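Local coordinates for regulatory Subunit of Protein Kinase A (cAMP-dependent) from Euglena gracilis (Euglena gracilis, PDB 6RSX) that binds cyclic AMP in two tandem cyclic nucleotide-binding domains and, as a regulatory subunit, probably controls the catalytic subunit of protein kinase A, at residues G236-S239 with L240-Q244; E274-L277 with Q278-M281. All coordinates share one frame; numbering follows the deposited sequence.

How the contacts relate
Contact 1 (236-244) is the short helix that grips the sugar and phosphate of cyclic AMP in the second nucleotide-binding domain; contact 2 (274-281) is the last modelled helix of the chain, packed against it. Their centres lie 12 Å apart, and methionines do most of the joining. The CE methyl of Met-281 sits among Met-238, Met-241 and Phe-242, 3.8 Å from Met-241 SD, though its exact placing there is doubtful. At the other end, Met-241 CE rests 3.8 Å from Glu-274 CG. Contact 1 bonds the nucleotide directly, whereas contact 2 stands behind it, the Asn-280 side chain about 6 Å from the ligand.

Contact 1 (G236-S239 with L240-Q244); sequences GEMS and LMFNQ. With CMP (adenosine-3',5'-cyclic-monophosphate), chain C.
Glu-237 and Met-241 meet one helical turn apart, with Met-241 SD 3.8 Å from Glu-237 CG and Met-241 N bonded to Glu-237 O at 2.8 Å. The rest of the glutamate turns toward the nucleotide: CG is wedged between the backbone N and the carbonyl carbon (chi1 82°), and a bend at chi2 swings the carboxylate to the ribose. There OE1 accepts the O2' hydroxyl of cyclic AMP at 2.6 Å, and Gly-236 N grips the same O2' at 2.9 Å. Tyr-284 holds OE2, which fixes the rotation of the carboxylate. With an alanine in its place, the ribose hydroxyl and Tyr-284 would probably be left without their shared partner, and a gap opened beside the Met-241 sulphur.

Ser-239 uses the same kind of rotamer (chi1 51°) to turn OG onto the phosphate, 2.7 Å from O1P, while its own N donates to that oxygen as well. On its far side Ser-239 O receives Gln-244 N on a lone pair, tying the chain that leaves the helix back to it. The Met-238 and Phe-242 side chains cross obliquely, CG 4.2 Å from CE2, and Met-238 CE reaches the phosphate oxygen O2P.

This is the phosphate-binding cassette of the second cyclic nucleotide-binding domain. Cys-246 aligns with Arg-124 of the first, so the phosphate here appears to rely on neutral N-H and hydroxyl donors rather than on an arginine; Val-247 N also bonds the nucleotide.

Contact 2 (E274-L277 with Q278-M281); sequences EEIL and QRNM
Glu-275 and Arg-279 form the salt bridge of this helix, Arg-279 NH1 donating to Glu-275 OE1 at 3.0 Å. The arginine meets the carboxylate with its guanidinium edge, on the anti side of OE1, and the two planes stand 75° apart. A bend at chi3 (-68°) folds the guanidinium back over the helix, where one face lies 3.7 Å above Glu-275 O and NH2 comes near Ile-276 CG1. One glutamate thus supplies both an edge and a face partner to the same arginine.

The second polar pair, Glu-274 and Gln-278, stacks instead of bridging. Their carboxylate and amide planes are only 11° apart, and Gln-278 NE2 lies 3.7 Å from Glu-274 CD.

Backbone bonds run beneath both pairs: Gln-278 N to Glu-274 O at 2.8 Å, Arg-279 N to Glu-275 O at 2.9 Å, and Asn-280 N to Ile-276 O at 3.0 Å. The next one, Met-281 N to Leu-277 O, is weak, and Met-281 N also donates to Gln-278 O. A water donates to Leu-277 O at 2.6 Å and accepts from Asn-280 ND2; Asn-280 CG, anti to the backbone N, carries the amide to this water.

Apolar packing is turned to the protein, with Leu-277 buried against Leu-168, Leu-270 and Phe-234. A salt bridge and a stacked Glu-Gln pair, each at i and i+4, outside and leucine inside make this an amphipathic helix, the C-terminal one of the cyclic nucleotide-binding domain, leading on to Tyr-284 of the cyclic AMP pocket.

Contact 1 (G236-S239 with L240-Q244)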
loop_
_atom_site.group_PDB
_atom_site.type_symbol
_atom_site.label_atom_id
_atom_site.label_comp_id
_atom_site.label_asym_id
_atom_site.label_seq_id
_atom_site.Cartn_x
_atom_site.Cartn_y
_atom_site.Cartn_z
ATOM N N GLY A 236 11.885 -9.017 8.403
ATOM C CA GLY A 236 10.636 -8.927 9.128
ATOM C C GLY A 236 9.509 -9.675 8.466
ATOM O O GLY A 236 8.383 -9.662 8.980
ATOM N N GLU A 237 9.791 -10.344 7.352
ATOM C CA GLU A 237 8.750 -11.001 6.573
ATOM C C GLU A 237 8.253 -12.296 7.203
ATOM O O GLU A 237 7.089 -12.660 7.005
ATOM C CB GLU A 237 9.260 -11.276 5.157
ATOM C CG GLU A 237 10.128 -12.555 5.003
ATOM C CD GLU A 237 11.564 -12.396 5.508
ATOM O OE1 GLU A 237 11.934 -11.281 5.916
ATOM O OE2 GLU A 237 12.325 -13.404 5.498
ATOM N N MET A 238 9.092 -13.024 7.950
ATOM C CA MET A 238 8.647 -14.352 8.364
ATOM C C MET A 238 7.557 -14.271 9.431
ATOM O O MET A 238 6.563 -15.006 9.365
ATOM C CB MET A 238 9.846 -15.177 8.820
ATOM C CG MET A 238 10.702 -15.609 7.624
ATOM S SD MET A 238 11.848 -16.910 8.100
ATOM C CE MET A 238 12.652 -15.988 9.410
ATOM N N SER A 239 7.697 -13.357 10.393
ATOM C CA SER A 239 6.647 -13.203 11.390
ATOM C C SER A 239 5.322 -12.862 10.730
ATOM O O SER A 239 4.260 -13.313 11.170
ATOM C CB SER A 239 7.031 -12.129 12.409
ATOM O OG SER A 239 7.423 -10.913 11.770
ATOM N N LEU A 240 5.363 -12.060 9.665
ATOM C CA LEU A 240 4.120 -11.649 9.042
ATOM C C LEU A 240 3.569 -12.729 8.130
ATOM O O LEU A 240 2.353 -12.934 8.087
ATOM C CB LEU A 240 4.336 -10.341 8.274
ATOM C CG LEU A 240 4.740 -9.128 9.114
ATOM C CD1 LEU A 240 4.899 -7.887 8.212
ATOM C CD2 LEU A 240 3.757 -8.863 10.238
ATOM N N MET A 241 4.434 -13.431 7.388
ATOM C CA MET A 241 3.939 -14.404 6.417
ATOM C C MET A 241 3.337 -15.626 7.101
ATOM O O MET A 241 2.377 -16.222 6.592
ATOM C CB MET A 241 5.059 -14.826 5.466
ATOM C CG MET A 241 5.576 -13.694 4.605
ATOM S SD MET A 241 6.993 -14.114 3.592
ATOM C CE MET A 241 6.220 -15.079 2.291
ATOM N N PHE A 242 3.890 -16.019 8.249
ATOM C CA PHE A 242 3.510 -17.258 8.923
ATOM C C PHE A 242 2.875 -17.005 10.281
ATOM O O PHE A 242 2.655 -17.958 11.042
ATOM C CB PHE A 242 4.727 -18.166 9.074
ATOM C CG PHE A 242 5.499 -18.339 7.809
ATOM C CD1 PHE A 242 4.880 -18.815 6.668
ATOM C CD2 PHE A 242 6.849 -18.031 7.760
ATOM C CE1 PHE A 242 5.584 -18.971 5.495
ATOM C CE2 PHE A 242 7.562 -18.187 6.584
ATOM C CZ PHE A 242 6.928 -18.662 5.453
ATOM N N ASN A 243 2.582 -15.748 10.603
ATOM C CA ASN A 243 1.952 -15.356 11.863
ATOM C C ASN A 243 2.624 -16.042 13.056
ATOM O O ASN A 243 2.037 -16.862 13.762
ATOM C CB ASN A 243 0.450 -15.655 11.840
ATOM C CG ASN A 243 -0.319 -14.790 12.813
ATOM O OD1 ASN A 243 0.253 -14.211 13.740
ATOM N ND2 ASN A 243 -1.625 -14.692 12.606
ATOM N N GLN A 244 3.881 -15.663 13.262
ATOM C CA GLN A 244 4.677 -16.204 14.349
ATOM C C GLN A 244 5.578 -15.107 14.897
ATOM O O GLN A 244 5.732 -14.052 14.263
ATOM C CB GLN A 244 5.507 -17.391 13.859
ATOM C CG GLN A 244 6.720 -16.971 13.035
ATOM C CD GLN A 244 7.248 -18.063 12.112
ATOM O OE1 GLN A 244 6.547 -19.031 11.796
ATOM N NE2 GLN A 244 8.489 -17.899 11.661
HETATM P P CMP C . 11.404 -12.227 11.204
HETATM O O1P CMP C . 9.905 -11.595 11.025
HETATM O O2P CMP C . 11.480 -13.558 11.842
HETATM O "O5'" CMP C . 12.216 -11.244 12.163
HETATM C "C5'" CMP C . 13.648 -11.281 12.149
HETATM C "C4'" CMP C . 14.097 -11.325 10.713
HETATM O "O4'" CMP C . 15.513 -11.457 10.506
HETATM C "C3'" CMP C . 13.551 -12.438 9.859
HETATM O "O3'" CMP C . 12.136 -12.377 9.696
HETATM C "C2'" CMP C . 14.354 -12.257 8.580
HETATM O "O2'" CMP C . 13.752 -11.204 7.802
HETATM C "C1'" CMP C . 15.696 -11.720 9.132
HETATM N N9 CMP C . 16.835 -12.619 8.917
HETATM C C8 CMP C . 17.962 -12.279 8.283
HETATM N N7 CMP C . 18.762 -13.341 8.287
HETATM C C5 CMP C . 18.123 -14.318 8.954
HETATM C C6 CMP C . 18.520 -15.600 9.240
HETATM N N6 CMP C . 19.728 -16.304 8.921
HETATM N N1 CMP C . 17.715 -16.414 9.898
HETATM C C2 CMP C . 16.498 -15.960 10.300
HETATM N N3 CMP C . 16.090 -14.679 10.008
HETATM C C4 CMP C . 16.931 -13.882 9.348
#

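Contact 2 (E274-L277 with Q278-M281)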
loop_
_atom_site.group_PDB
_atom_site.type_symbol
_atom_site.label_atom_id
_atom_site.label_comp_id
_atom_site.label_asym_id
_atom_site.label_seq_id
_atom_site.Cartn_x
_atom_site.Cartn_y
_atom_site.Cartn_z
ATOM N N GLU A 274 5.812 -12.615 -3.071
ATOM C CA GLU A 274 5.889 -13.800 -2.221
ATOM C C GLU A 274 6.939 -14.794 -2.708
ATOM O O GLU A 274 7.640 -15.403 -1.894
ATOM C CB GLU A 274 4.526 -14.477 -2.129
ATOM C CG GLU A 274 4.456 -15.480 -1.001
ATOM C CD GLU A 274 3.117 -16.182 -0.920
ATOM O OE1 GLU A 274 2.501 -16.413 -1.986
ATOM O OE2 GLU A 274 2.685 -16.496 0.213
ATOM N N GLU A 275 7.059 -14.993 -4.019
ATOM C CA GLU A 275 8.049 -15.949 -4.505
ATOM C C GLU A 275 9.461 -15.486 -4.180
ATOM O O GLU A 275 10.307 -16.293 -3.783
ATOM C CB GLU A 275 7.898 -16.164 -6.006
ATOM C CG GLU A 275 6.761 -17.086 -6.373
ATOM C CD GLU A 275 6.950 -17.708 -7.738
ATOM O OE1 GLU A 275 8.093 -17.666 -8.253
ATOM O OE2 GLU A 275 5.960 -18.235 -8.292
ATOM N N ILE A 276 9.746 -14.194 -4.366
ATOM C CA ILE A 276 11.066 -13.684 -4.015
ATOM C C ILE A 276 11.321 -13.865 -2.524
ATOM O O ILE A 276 12.406 -14.300 -2.112
ATOM C CB ILE A 276 11.213 -12.216 -4.444
ATOM C CG1 ILE A 276 11.375 -12.129 -5.969
ATOM C CG2 ILE A 276 12.387 -11.569 -3.706
ATOM C CD1 ILE A 276 11.378 -10.712 -6.535
ATOM N N LEU A 277 10.318 -13.559 -1.694
ATOM C CA LEU A 277 10.471 -13.704 -0.249
ATOM C C LEU A 277 10.699 -15.160 0.141
ATOM O O LEU A 277 11.508 -15.455 1.034
ATOM C CB LEU A 277 9.235 -13.151 0.458
ATOM C CG LEU A 277 9.145 -11.630 0.361
ATOM C CD1 LEU A 277 7.798 -11.135 0.887
ATOM C CD2 LEU A 277 10.317 -10.992 1.114
ATOM N N GLN A 278 9.968 -16.082 -0.497
ATOM C CA GLN A 278 10.122 -17.507 -0.192
ATOM C C GLN A 278 11.496 -18.026 -0.609
ATOM O O GLN A 278 12.174 -18.706 0.174
ATOM C CB GLN A 278 9.010 -18.309 -0.874
ATOM C CG GLN A 278 7.636 -18.063 -0.290
ATOM C CD GLN A 278 6.518 -18.626 -1.151
ATOM O OE1 GLN A 278 6.635 -18.717 -2.375
ATOM N NE2 GLN A 278 5.425 -19.005 -0.512
ATOM N N ARG A 279 11.917 -17.731 -1.846
ATOM C CA ARG A 279 13.247 -18.130 -2.300
ATOM C C ARG A 279 14.322 -17.611 -1.356
ATOM O O ARG A 279 15.238 -18.349 -0.963
ATOM C CB ARG A 279 13.505 -17.619 -3.724
ATOM C CG ARG A 279 13.052 -18.549 -4.847
ATOM C CD ARG A 279 13.497 -18.051 -6.227
ATOM N NE ARG A 279 12.816 -16.814 -6.610
ATOM C CZ ARG A 279 11.619 -16.764 -7.193
ATOM N NH1 ARG A 279 10.961 -17.881 -7.476
ATOM N NH2 ARG A 279 11.074 -15.592 -7.490
ATOM N N ASN A 280 14.225 -16.342 -0.969
ATOM C CA ASN A 280 15.281 -15.765 -0.155
ATOM C C ASN A 280 15.463 -16.482 1.176
ATOM O O ASN A 280 16.543 -16.395 1.768
ATOM C CB ASN A 280 15.000 -14.305 0.110
ATOM C CG ASN A 280 16.065 -13.670 0.926
ATOM O OD1 ASN A 280 17.182 -13.464 0.442
ATOM N ND2 ASN A 280 15.744 -13.351 2.188
ATOM N N MET A 281 14.426 -17.140 1.693
ATOM C CA MET A 281 14.585 -17.845 2.962
ATOM C C MET A 281 15.581 -19.002 2.859
ATOM O O MET A 281 16.049 -19.496 3.891
ATOM C CB MET A 281 13.234 -18.351 3.452
ATOM C CG MET A 281 12.256 -17.210 3.785
ATOM S SD MET A 281 10.659 -17.931 4.220
ATOM C CE MET A 281 9.738 -16.482 4.741
HETATM O O HOH W 1 12.867 -13.860 2.610
#